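Local structure of caspase Nc subunit 1 (Drosophila melanogaster, 2FP3) at residues 38-44 / 308-314; 60-66 / 127-133; 84-89 / 253-257; 231-237 / 297-303. The protein acts as an initiator caspase, a cysteine protease in the caspase activation cascade that carries out apoptosis in the fly, this piece being its protease domain. The protein carries 2 engineered substitutions. The contacts are given in a common frame with arbitrary orientation. Residues are numbered along the deposited sequence.

Interaction 1 of 4, residues 38-44 / 308-314; sequences KSKKIHG and YFNPGFF
Two irregular loops pack around a type II turn here, away from the catalytic site: the contact closes the tail that follows the last strand (308-314) onto a loop ahead of the first strand (38-44). The turn runs from Asn310 to Phe313, with Phe313 N hydrogen-bonded to Asn310 O at 3.3 Å. Proline suits Pro311 (phi/psi -60/137), and glycine suits Gly312 (73/16), where a CB would also strike Lys38. Asn310 itself sits at 42/52, a left-handed conformation that asparagine tolerates. Register is set by CA pairs Lys38-Gly312 (5.1 Å), Ser39-Asn310 (5.2 Å) and His43-Tyr308 (6.2 Å). Two hydrogen bonds hold the loops: Ser39 N to Pro311 O, 2.7 Å, and His43 N to Asn310 OD1, 2.8 Å. The Asn310 ND2 (chi1 m) reaches Met55 O and a water (2.6 Å), which also meets His43 O (2.5 Å). His43 (m) lays its CB over the Tyr308 ring face, 3.6 Å from the centroid, a CH-pi contact. Phe313 (t) lies with Lys41 CA over one face, and Ile42 CD1 reaches Phe313 CD2 at the ring edge, 3.7 Å away. Ser39 OG is hydrogen-bonded to His268 O, just beyond helix 251-266, Pro311 touches Leu96 after helix 82-95, and Arg61, leading into strand 62-68, donates to Phe313 O.

Interaction 2 of 4, residues 60-66 / 127-133; sequences NRGVLLM and TECFVMV
Val63, Leu65, Phe130 and Met132 fill one apolar face, beneath helix 108-119: Leu65 CB meets Phe130 CZ at 3.9 Å, and Leu65 CD2 meets Met132 CG at 3.8 Å. Leu64, Met66, Val131 and Val133 fill the other, under helix 82-95, with Leu64 CD1 3.9 Å from Val131 CG1. All eight have chi1 t; valines suit the extended backbone, and Leu, Met and Phe fill space under the helices. Strands 62-66 and 130-133 run parallel, axes 4.6 Å apart at 14°, bridged from Val63-Phe130 to Met66-Val133. Val63 N donates to Cys129 O (2.8 Å), Val131 N to Val63 O (2.9 Å), Leu65 N to Val131 O (2.9 Å) and Val133 N to Leu65 O (2.8 Å). At the polar edge Glu128 N donates to Asn60 O (2.8 Å), and Arg61 NE salt-bridges Glu128 OE1 (3.1 Å). Lys54 also pairs with Glu128, while Arg61 donates to Phe313 O. Apolar on both faces, charged only where the strands begin, the pair has the chemistry of an alpha/beta/alpha sandwich core.

Interaction 3 of 4, residues 84-89 / 253-257; sequences KDSKSL and SWYIQ
Helix-to-helix packing joins residues 84-89 of helix 82-95 to residues 253-257 of helix 251-266. The segment axes pass 10.0 Å apart and run nearly parallel, with a crossing angle of 19°; the closest CA pair is Asp85-Ser253 at 6.5 Å. Both segments are regular alpha-helix, with Leu89 N hydrogen-bonded to Asp85 O and Gln257 N to Ser253 O, each at 2.9 Å. Of polar contacts across the groove, one hydrogen bond is clear: Ser253 OG donates to Asp85 OD2 at 3.0 Å. Asp85 (chi1 m), though buried, leans its carboxylate across, while serine is short enough to let the helices approach; Asp85 OD1 also makes van der Waals contact with Ile256 CG2 at 4.0 Å. The Gln257 side chain (chi1 m, chi2 m) reaches over to Asp85 and to Lys84 and Ser88 at the more exposed edge. Apolar contact is small: Leu89 CG lies 4.1 Å from Ile256 CG2. Leu89 (m, t) and Ile256 (m, t) also rest on Met135 of the central sheet, so both helices lie on one face of that sheet, as in the caspase fold. The side chain of Ser253 is about 9 Å from that of His137, probably the catalytic histidine, as in related caspases. A thin hydrophobic floor thus lies under a polar seam in which a buried carboxylate is met by a serine hydroxyl rather than by an opposite charge.

Interaction 4 of 4, residues 231-237 / 297-303; sequences ADTLVCY and AYDNLGF
Leu234 (m, t) is the bump that fills the hollow between Phe303 and Tyr298 across antiparallel (166°) strands 233-237 and 297-301. Leu234 CG presses on the Phe303 ring face, 3.4 Å from the centroid (CH-pi), and Leu234 CD2 reaches Tyr298 CD2 at 4.0 Å. Small Cys236 lets its CA approach Tyr298 CA to 4.2 Å; Tyr298 CB lies 4.0 Å from Cys236 SG, its ring passing on toward Leu234. On the reverse face Val235 CG2 meets Leu301 CD1 (4.2 Å), and Tyr237 OH donates to Asp299 OD2 (2.6 Å). Hydrogen bonds from Leu301 N to Thr233 O (2.9 Å) and Asp299 N to Val235 O (2.8 Å) join the backbones. Asp232 (phi/psi 45/43) and Thr233 face Leu301 in a G1 bulge; Asn300 OD1 takes Phe303 N (2.7 Å) in an Asx motif. The Tyr237 side chain is about 4 Å from that of engineered Ala184, at the inferred position of the catalytic cysteine. In dimeric caspases this last strand lies at the dimer interface; here a single chain is present.

Overall arrangement
Interactions 2 and 4 belong to one mixed sheet, their centres about 15 Å apart without touching; strand 177-181 lies between strands 130-139 and 233-237. Interaction 3 lies on a face of that sheet and touches both: Met66 and Val133 pack on Leu89, and Tyr255 packs on Cys236. Its centre is about 17 Å from that of interaction 2 and 20 Å from that of interaction 4. Interaction 1 closes a loop around all the others, and Arg61 of interaction 2 donates to its tail. Along the chain, 2 precedes 4, whereas 3 alternates with each. Distant parts of the sequence are thereby gathered into one compact protease domain, with interaction 4 nearest the active-site position and interaction 1 away from it.

Interaction 1 of 4, residues 38-44 / 308-314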
# COMPACT_ATOMS: atom_id res chain seq x y z
N LYS A 38 -15.35 -4.36 12.72
CA LYS A 38 -15.13 -5.71 12.21
C LYS A 38 -16.31 -6.20 11.38
O LYS A 38 -17.44 -5.79 11.59
CB LYS A 38 -14.91 -6.70 13.36
CG LYS A 38 -13.82 -6.33 14.36
CD LYS A 38 -13.70 -7.42 15.42
CE LYS A 38 -12.99 -6.95 16.70
NZ LYS A 38 -11.58 -6.54 16.48
N SER A 39 -16.03 -7.11 10.45
CA SER A 39 -17.08 -7.68 9.64
C SER A 39 -17.86 -8.69 10.49
O SER A 39 -17.36 -9.17 11.51
CB SER A 39 -16.48 -8.40 8.43
OG SER A 39 -15.77 -7.50 7.61
N LYS A 40 -19.07 -9.01 10.06
CA LYS A 40 -19.90 -9.97 10.77
C LYS A 40 -20.23 -11.09 9.79
O LYS A 40 -21.08 -11.94 10.05
CB LYS A 40 -21.18 -9.31 11.27
CG LYS A 40 -20.98 -8.35 12.43
CD LYS A 40 -22.30 -7.71 12.84
CE LYS A 40 -22.21 -7.06 14.22
NZ LYS A 40 -21.16 -6.00 14.29
N LYS A 41 -19.53 -11.10 8.67
CA LYS A 41 -19.75 -12.10 7.63
C LYS A 41 -18.63 -11.96 6.60
O LYS A 41 -17.80 -11.06 6.70
CB LYS A 41 -21.09 -11.81 6.94
CG LYS A 41 -21.11 -10.41 6.31
CD LYS A 41 -22.49 -9.97 5.81
CE LYS A 41 -22.81 -10.51 4.42
NZ LYS A 41 -24.19 -10.11 4.01
N ILE A 42 -18.62 -12.86 5.63
CA ILE A 42 -17.65 -12.80 4.55
C ILE A 42 -18.41 -12.04 3.46
O ILE A 42 -19.46 -12.50 3.00
CB ILE A 42 -17.29 -14.21 4.02
CG1 ILE A 42 -16.61 -15.03 5.13
CG2 ILE A 42 -16.40 -14.10 2.78
CD1 ILE A 42 -15.30 -14.43 5.65
N HIS A 43 -17.91 -10.88 3.08
CA HIS A 43 -18.57 -10.07 2.07
C HIS A 43 -18.25 -10.57 0.67
O HIS A 43 -17.10 -10.86 0.35
CB HIS A 43 -18.16 -8.61 2.24
CG HIS A 43 -18.67 -8.01 3.51
ND1 HIS A 43 -19.86 -7.31 3.57
CD2 HIS A 43 -18.21 -8.07 4.78
CE1 HIS A 43 -20.11 -6.98 4.83
NE2 HIS A 43 -19.12 -7.43 5.58
N GLY A 44 -19.28 -10.69 -0.16
CA GLY A 44 -19.11 -11.18 -1.51
C GLY A 44 -19.82 -10.33 -2.53
O GLY A 44 -20.27 -10.84 -3.56
N TYR A 308 -12.73 -7.43 -0.48
CA TYR A 308 -13.27 -7.14 0.84
C TYR A 308 -12.24 -7.71 1.80
O TYR A 308 -11.76 -8.82 1.61
CB TYR A 308 -14.63 -7.81 1.07
CG TYR A 308 -15.76 -7.17 0.32
CD1 TYR A 308 -16.17 -7.65 -0.92
CD2 TYR A 308 -16.41 -6.04 0.84
CE1 TYR A 308 -17.21 -7.03 -1.63
CE2 TYR A 308 -17.45 -5.41 0.14
CZ TYR A 308 -17.84 -5.91 -1.09
OH TYR A 308 -18.87 -5.31 -1.79
N PHE A 309 -11.89 -6.95 2.83
CA PHE A 309 -10.90 -7.40 3.79
C PHE A 309 -11.50 -8.27 4.90
O PHE A 309 -10.76 -9.00 5.58
CB PHE A 309 -10.17 -6.18 4.37
CG PHE A 309 -9.20 -5.53 3.42
CD1 PHE A 309 -7.96 -6.11 3.15
CD2 PHE A 309 -9.53 -4.35 2.76
CE1 PHE A 309 -7.06 -5.53 2.25
CE2 PHE A 309 -8.64 -3.76 1.86
CZ PHE A 309 -7.41 -4.35 1.60
N ASN A 310 -12.82 -8.20 5.07
CA ASN A 310 -13.52 -8.96 6.10
C ASN A 310 -12.73 -8.94 7.41
O ASN A 310 -12.45 -9.98 8.01
CB ASN A 310 -13.72 -10.41 5.65
CG ASN A 310 -14.58 -10.51 4.40
OD1 ASN A 310 -15.65 -9.90 4.33
ND2 ASN A 310 -14.14 -11.30 3.43
N PRO A 311 -12.36 -7.74 7.87
CA PRO A 311 -11.58 -7.73 9.12
C PRO A 311 -12.31 -8.35 10.30
O PRO A 311 -13.50 -8.12 10.51
CB PRO A 311 -11.29 -6.25 9.32
CG PRO A 311 -12.53 -5.61 8.83
CD PRO A 311 -12.87 -6.40 7.56
N GLY A 312 -11.57 -9.15 11.07
CA GLY A 312 -12.13 -9.79 12.25
C GLY A 312 -13.10 -10.93 12.02
O GLY A 312 -13.82 -11.31 12.94
N PHE A 313 -13.14 -11.49 10.82
CA PHE A 313 -14.06 -12.59 10.54
C PHE A 313 -13.44 -13.61 9.60
O PHE A 313 -12.70 -13.24 8.69
CB PHE A 313 -15.35 -12.04 9.93
CG PHE A 313 -16.51 -12.99 10.02
CD1 PHE A 313 -17.25 -13.09 11.20
CD2 PHE A 313 -16.84 -13.81 8.94
CE1 PHE A 313 -18.31 -13.99 11.30
CE2 PHE A 313 -17.89 -14.71 9.03
CZ PHE A 313 -18.63 -14.81 10.21
N PHE A 314 -13.75 -14.89 9.81
CA PHE A 314 -13.20 -15.94 8.96
C PHE A 314 -14.20 -17.02 8.63
O PHE A 314 -15.22 -17.16 9.29
CB PHE A 314 -11.97 -16.58 9.63
CG PHE A 314 -12.17 -16.94 11.08
CD1 PHE A 314 -11.93 -16.01 12.08
CD2 PHE A 314 -12.56 -18.22 11.44
CE1 PHE A 314 -12.06 -16.35 13.43
CE2 PHE A 314 -12.70 -18.57 12.79
CZ PHE A 314 -12.45 -17.63 13.78
O HOH W 1 -14.74 -11.60 0.92

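Interaction 2 of 4, residues 60-66 / 127-133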
# COMPACT_ATOMS: atom_id res chain seq x y z
N ASN A 60 -3.78 -16.38 7.48
CA ASN A 60 -3.12 -16.02 6.23
C ASN A 60 -3.93 -14.98 5.46
O ASN A 60 -3.94 -14.98 4.23
CB ASN A 60 -2.95 -17.28 5.38
CG ASN A 60 -1.82 -18.16 5.86
OD1 ASN A 60 -0.66 -17.84 5.67
ND2 ASN A 60 -2.16 -19.27 6.50
N ARG A 61 -4.60 -14.09 6.18
CA ARG A 61 -5.44 -13.07 5.56
C ARG A 61 -4.64 -12.16 4.64
O ARG A 61 -5.11 -11.82 3.55
CB ARG A 61 -6.17 -12.25 6.63
CG ARG A 61 -7.20 -11.29 6.08
CD ARG A 61 -8.09 -11.95 5.03
NE ARG A 61 -8.86 -13.07 5.56
CZ ARG A 61 -9.90 -12.96 6.38
NH1 ARG A 61 -10.31 -11.76 6.77
NH2 ARG A 61 -10.52 -14.04 6.83
N GLY A 62 -3.45 -11.76 5.06
CA GLY A 62 -2.63 -10.91 4.22
C GLY A 62 -1.23 -10.63 4.72
O GLY A 62 -0.90 -10.85 5.89
N VAL A 63 -0.37 -10.16 3.81
CA VAL A 63 1.00 -9.81 4.15
C VAL A 63 1.21 -8.36 3.73
O VAL A 63 0.90 -7.97 2.60
CB VAL A 63 2.03 -10.68 3.39
CG1 VAL A 63 3.42 -10.07 3.54
CG2 VAL A 63 2.05 -12.12 3.95
N LEU A 64 1.75 -7.56 4.64
CA LEU A 64 2.03 -6.16 4.36
C LEU A 64 3.53 -5.92 4.42
O LEU A 64 4.19 -6.24 5.41
CB LEU A 64 1.36 -5.24 5.39
CG LEU A 64 1.96 -3.82 5.41
CD1 LEU A 64 1.68 -3.14 4.09
CD2 LEU A 64 1.38 -3.00 6.56
N LEU A 65 4.07 -5.36 3.34
CA LEU A 65 5.48 -5.02 3.31
C LEU A 65 5.46 -3.51 3.43
O LEU A 65 5.03 -2.81 2.51
CB LEU A 65 6.13 -5.42 1.98
CG LEU A 65 7.53 -4.80 1.78
CD1 LEU A 65 8.46 -5.30 2.88
CD2 LEU A 65 8.07 -5.16 0.41
N MET A 66 5.90 -2.99 4.58
CA MET A 66 5.91 -1.55 4.78
C MET A 66 7.32 -1.01 4.84
O MET A 66 8.10 -1.40 5.70
CB MET A 66 5.19 -1.18 6.07
CG MET A 66 4.65 0.23 6.06
SD MET A 66 4.73 1.05 7.64
CE MET A 66 3.57 0.11 8.57
N THR A 127 -0.44 -16.70 1.72
CA THR A 127 -1.27 -15.57 2.09
C THR A 127 -2.36 -15.37 1.06
O THR A 127 -2.21 -15.76 -0.11
CB THR A 127 -0.45 -14.27 2.24
OG1 THR A 127 -1.27 -13.29 2.88
CG2 THR A 127 0.00 -13.73 0.87
N GLU A 128 -3.45 -14.74 1.49
CA GLU A 128 -4.56 -14.48 0.60
C GLU A 128 -4.44 -13.14 -0.10
O GLU A 128 -5.08 -12.93 -1.12
CB GLU A 128 -5.89 -14.51 1.38
CG GLU A 128 -6.31 -15.88 1.90
CD GLU A 128 -7.52 -15.82 2.81
OE1 GLU A 128 -7.42 -15.25 3.91
OE2 GLU A 128 -8.57 -16.36 2.42
N CYS A 129 -3.62 -12.24 0.44
CA CYS A 129 -3.51 -10.90 -0.11
C CYS A 129 -2.16 -10.22 0.17
O CYS A 129 -1.58 -10.38 1.25
CB CYS A 129 -4.65 -10.04 0.46
SG CYS A 129 -4.65 -8.29 0.02
N PHE A 130 -1.66 -9.46 -0.80
CA PHE A 130 -0.38 -8.77 -0.61
C PHE A 130 -0.50 -7.26 -0.77
O PHE A 130 -1.00 -6.77 -1.78
CB PHE A 130 0.66 -9.28 -1.60
CG PHE A 130 2.00 -8.62 -1.45
CD1 PHE A 130 2.92 -9.09 -0.52
CD2 PHE A 130 2.31 -7.48 -2.19
CE1 PHE A 130 4.13 -8.44 -0.31
CE2 PHE A 130 3.53 -6.81 -1.99
CZ PHE A 130 4.43 -7.29 -1.05
N VAL A 131 -0.03 -6.53 0.23
CA VAL A 131 -0.06 -5.07 0.17
C VAL A 131 1.32 -4.54 0.52
O VAL A 131 1.90 -4.91 1.54
CB VAL A 131 -1.06 -4.46 1.18
CG1 VAL A 131 -0.96 -2.94 1.16
CG2 VAL A 131 -2.48 -4.88 0.82
N MET A 132 1.87 -3.71 -0.35
CA MET A 132 3.17 -3.11 -0.07
C MET A 132 2.95 -1.60 -0.01
O MET A 132 2.23 -1.04 -0.84
CB MET A 132 4.20 -3.43 -1.16
CG MET A 132 5.54 -2.69 -0.96
SD MET A 132 6.74 -2.77 -2.34
CE MET A 132 5.96 -1.73 -3.55
N VAL A 133 3.54 -0.96 0.99
CA VAL A 133 3.43 0.49 1.09
C VAL A 133 4.85 1.03 1.19
O VAL A 133 5.55 0.79 2.18
CB VAL A 133 2.62 0.95 2.32
CG1 VAL A 133 2.53 2.46 2.32
CG2 VAL A 133 1.22 0.35 2.28

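Interaction 3 of 4, residues 84-89 / 253-257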
# COMPACT_ATOMS: atom_id res chain seq x y z
N LYS A 84 4.73 8.60 12.16
CA LYS A 84 3.31 8.66 12.50
C LYS A 84 2.53 7.79 11.52
O LYS A 84 1.51 7.19 11.88
CB LYS A 84 2.81 10.11 12.43
CG LYS A 84 1.61 10.42 13.33
CD LYS A 84 0.36 9.63 12.96
CE LYS A 84 -0.82 10.04 13.83
NZ LYS A 84 -2.08 9.34 13.47
N ASP A 85 3.02 7.71 10.29
CA ASP A 85 2.37 6.90 9.27
C ASP A 85 2.60 5.41 9.54
O ASP A 85 1.69 4.59 9.46
CB ASP A 85 2.88 7.28 7.88
CG ASP A 85 2.59 8.73 7.51
OD1 ASP A 85 1.49 9.22 7.85
OD2 ASP A 85 3.45 9.38 6.88
N SER A 86 3.84 5.07 9.88
CA SER A 86 4.18 3.69 10.17
C SER A 86 3.26 3.13 11.25
O SER A 86 2.80 1.99 11.14
CB SER A 86 5.63 3.61 10.65
OG SER A 86 6.50 4.14 9.68
N LYS A 87 2.99 3.94 12.27
CA LYS A 87 2.13 3.52 13.37
C LYS A 87 0.71 3.27 12.88
O LYS A 87 0.10 2.25 13.20
CB LYS A 87 2.10 4.59 14.47
CG LYS A 87 3.47 5.02 14.99
CD LYS A 87 3.35 6.18 15.98
CE LYS A 87 4.71 6.79 16.33
NZ LYS A 87 5.60 5.85 17.06
N SER A 88 0.18 4.22 12.11
CA SER A 88 -1.17 4.09 11.57
C SER A 88 -1.30 2.83 10.71
O SER A 88 -2.22 2.03 10.89
CB SER A 88 -1.52 5.32 10.74
OG SER A 88 -1.54 6.50 11.53
N LEU A 89 -0.38 2.65 9.77
CA LEU A 89 -0.44 1.48 8.90
C LEU A 89 -0.33 0.19 9.69
O LEU A 89 -1.13 -0.73 9.50
CB LEU A 89 0.65 1.55 7.83
CG LEU A 89 0.41 2.61 6.75
CD1 LEU A 89 1.68 2.84 5.95
CD2 LEU A 89 -0.74 2.19 5.85
N SER A 253 1.35 11.78 3.48
CA SER A 253 1.04 11.49 4.87
C SER A 253 -0.44 11.71 5.13
O SER A 253 -1.06 10.98 5.90
CB SER A 253 1.87 12.39 5.80
OG SER A 253 3.26 12.16 5.64
N TRP A 254 -1.00 12.73 4.48
CA TRP A 254 -2.42 13.05 4.63
C TRP A 254 -3.23 11.97 3.90
O TRP A 254 -4.30 11.56 4.36
CB TRP A 254 -2.71 14.42 4.03
CG TRP A 254 -4.01 14.99 4.49
CD1 TRP A 254 -5.06 15.36 3.70
CD2 TRP A 254 -4.40 15.26 5.84
NE1 TRP A 254 -6.09 15.83 4.48
CE2 TRP A 254 -5.71 15.79 5.79
CE3 TRP A 254 -3.78 15.11 7.08
CZ2 TRP A 254 -6.41 16.16 6.95
CZ3 TRP A 254 -4.47 15.48 8.23
CH2 TRP A 254 -5.77 16.00 8.15
N TYR A 255 -2.71 11.53 2.76
CA TYR A 255 -3.33 10.47 1.98
C TYR A 255 -3.38 9.22 2.85
O TYR A 255 -4.44 8.59 3.01
CB TYR A 255 -2.49 10.18 0.73
CG TYR A 255 -2.95 8.97 -0.03
CD1 TYR A 255 -3.98 9.06 -0.97
CD2 TYR A 255 -2.36 7.72 0.18
CE1 TYR A 255 -4.40 7.94 -1.68
CE2 TYR A 255 -2.78 6.60 -0.52
CZ TYR A 255 -3.80 6.72 -1.46
OH TYR A 255 -4.19 5.63 -2.21
N ILE A 256 -2.23 8.85 3.41
CA ILE A 256 -2.12 7.68 4.27
C ILE A 256 -3.04 7.75 5.48
O ILE A 256 -3.72 6.77 5.80
CB ILE A 256 -0.68 7.50 4.77
CG1 ILE A 256 0.20 6.98 3.64
CG2 ILE A 256 -0.65 6.51 5.93
CD1 ILE A 256 1.65 6.90 4.01
N GLN A 257 -3.06 8.89 6.16
CA GLN A 257 -3.91 9.03 7.33
C GLN A 257 -5.37 8.87 6.98
O GLN A 257 -6.10 8.12 7.64
CB GLN A 257 -3.67 10.38 8.01
CG GLN A 257 -2.26 10.54 8.57
CD GLN A 257 -1.88 9.43 9.54
OE1 GLN A 257 -0.82 8.82 9.42
NE2 GLN A 257 -2.76 9.16 10.50

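Interaction 4 of 4, residues 231-237 / 297-303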
# COMPACT_ATOMS: atom_id res chain seq x y z
N ALA A 231 -1.29 -8.46 -13.29
CA ALA A 231 -2.67 -8.88 -13.18
C ALA A 231 -3.04 -8.77 -11.73
O ALA A 231 -2.15 -8.72 -10.87
CB ALA A 231 -2.85 -10.31 -13.66
N ASP A 232 -4.33 -8.69 -11.45
CA ASP A 232 -4.81 -8.61 -10.08
C ASP A 232 -3.99 -7.60 -9.26
O ASP A 232 -3.64 -7.86 -8.10
CB ASP A 232 -4.72 -9.99 -9.46
CG ASP A 232 -5.44 -11.04 -10.28
OD1 ASP A 232 -6.69 -11.08 -10.23
OD2 ASP A 232 -4.77 -11.80 -10.99
N THR A 233 -3.70 -6.45 -9.85
CA THR A 233 -2.91 -5.48 -9.15
C THR A 233 -3.47 -4.06 -9.15
O THR A 233 -4.03 -3.60 -10.14
CB THR A 233 -1.48 -5.43 -9.73
OG1 THR A 233 -0.92 -6.75 -9.74
CG2 THR A 233 -0.59 -4.51 -8.91
N LEU A 234 -3.31 -3.38 -8.02
CA LEU A 234 -3.72 -2.00 -7.89
C LEU A 234 -2.47 -1.20 -7.53
O LEU A 234 -1.68 -1.63 -6.67
CB LEU A 234 -4.76 -1.81 -6.78
CG LEU A 234 -6.18 -2.37 -6.95
CD1 LEU A 234 -6.98 -2.02 -5.70
CD2 LEU A 234 -6.85 -1.79 -8.20
N VAL A 235 -2.27 -0.08 -8.21
CA VAL A 235 -1.13 0.79 -7.91
C VAL A 235 -1.76 2.10 -7.46
O VAL A 235 -2.42 2.78 -8.23
CB VAL A 235 -0.24 1.03 -9.14
CG1 VAL A 235 0.90 1.98 -8.77
CG2 VAL A 235 0.33 -0.30 -9.62
N CYS A 236 -1.55 2.43 -6.19
CA CYS A 236 -2.13 3.63 -5.60
C CYS A 236 -1.11 4.74 -5.42
O CYS A 236 0.03 4.50 -5.02
CB CYS A 236 -2.77 3.25 -4.27
SG CYS A 236 -3.77 1.75 -4.41
N TYR A 237 -1.55 5.96 -5.71
CA TYR A 237 -0.70 7.14 -5.60
C TYR A 237 -1.43 8.23 -4.84
O TYR A 237 -2.64 8.18 -4.67
CB TYR A 237 -0.39 7.71 -6.98
CG TYR A 237 -0.04 6.71 -8.06
CD1 TYR A 237 1.23 6.16 -8.14
CD2 TYR A 237 -0.98 6.36 -9.03
CE1 TYR A 237 1.57 5.29 -9.17
CE2 TYR A 237 -0.66 5.48 -10.06
CZ TYR A 237 0.63 4.95 -10.12
OH TYR A 237 0.99 4.08 -11.14
N ALA A 297 -5.31 8.80 -6.56
CA ALA A 297 -5.47 8.08 -7.82
C ALA A 297 -4.89 6.67 -7.76
O ALA A 297 -4.06 6.37 -6.91
CB ALA A 297 -4.79 8.87 -8.95
N TYR A 298 -5.33 5.79 -8.66
CA TYR A 298 -4.79 4.43 -8.70
C TYR A 298 -5.02 3.80 -10.06
O TYR A 298 -5.94 4.18 -10.78
CB TYR A 298 -5.44 3.54 -7.62
CG TYR A 298 -6.92 3.29 -7.82
CD1 TYR A 298 -7.89 4.15 -7.29
CD2 TYR A 298 -7.37 2.15 -8.50
CE1 TYR A 298 -9.25 3.88 -7.42
CE2 TYR A 298 -8.72 1.88 -8.64
CZ TYR A 298 -9.66 2.74 -8.10
OH TYR A 298 -11.00 2.44 -8.22
N ASP A 299 -4.18 2.82 -10.42
CA ASP A 299 -4.33 2.12 -11.69
C ASP A 299 -4.83 0.71 -11.44
O ASP A 299 -4.29 -0.02 -10.60
CB ASP A 299 -3.01 2.01 -12.44
CG ASP A 299 -2.28 3.32 -12.55
OD1 ASP A 299 -2.94 4.37 -12.72
OD2 ASP A 299 -1.04 3.29 -12.49
N ASN A 300 -5.85 0.32 -12.20
CA ASN A 300 -6.41 -1.01 -12.09
C ASN A 300 -5.78 -1.85 -13.20
O ASN A 300 -6.10 -1.67 -14.38
CB ASN A 300 -7.93 -0.96 -12.27
CG ASN A 300 -8.59 -2.27 -11.93
OD1 ASN A 300 -8.11 -3.33 -12.31
ND2 ASN A 300 -9.71 -2.21 -11.20
N LEU A 301 -4.86 -2.74 -12.83
CA LEU A 301 -4.20 -3.60 -13.81
C LEU A 301 -4.80 -4.99 -13.73
O LEU A 301 -4.30 -5.88 -13.05
CB LEU A 301 -2.70 -3.67 -13.52
CG LEU A 301 -1.96 -2.35 -13.30
CD1 LEU A 301 -0.47 -2.62 -13.06
CD2 LEU A 301 -2.14 -1.46 -14.51
N GLY A 302 -5.90 -5.18 -14.44
CA GLY A 302 -6.56 -6.46 -14.41
C GLY A 302 -7.01 -6.85 -13.00
O GLY A 302 -7.14 -8.03 -12.71
N PHE A 303 -7.22 -5.87 -12.12
CA PHE A 303 -7.70 -6.15 -10.76
C PHE A 303 -9.21 -6.23 -10.97
O PHE A 303 -9.95 -5.29 -10.67
CB PHE A 303 -7.33 -4.98 -9.84
CG PHE A 303 -7.60 -5.23 -8.36
CD1 PHE A 303 -8.83 -4.87 -7.79
CD2 PHE A 303 -6.61 -5.75 -7.53
CE1 PHE A 303 -9.05 -5.01 -6.41
CE2 PHE A 303 -6.82 -5.90 -6.15
CZ PHE A 303 -8.04 -5.53 -5.59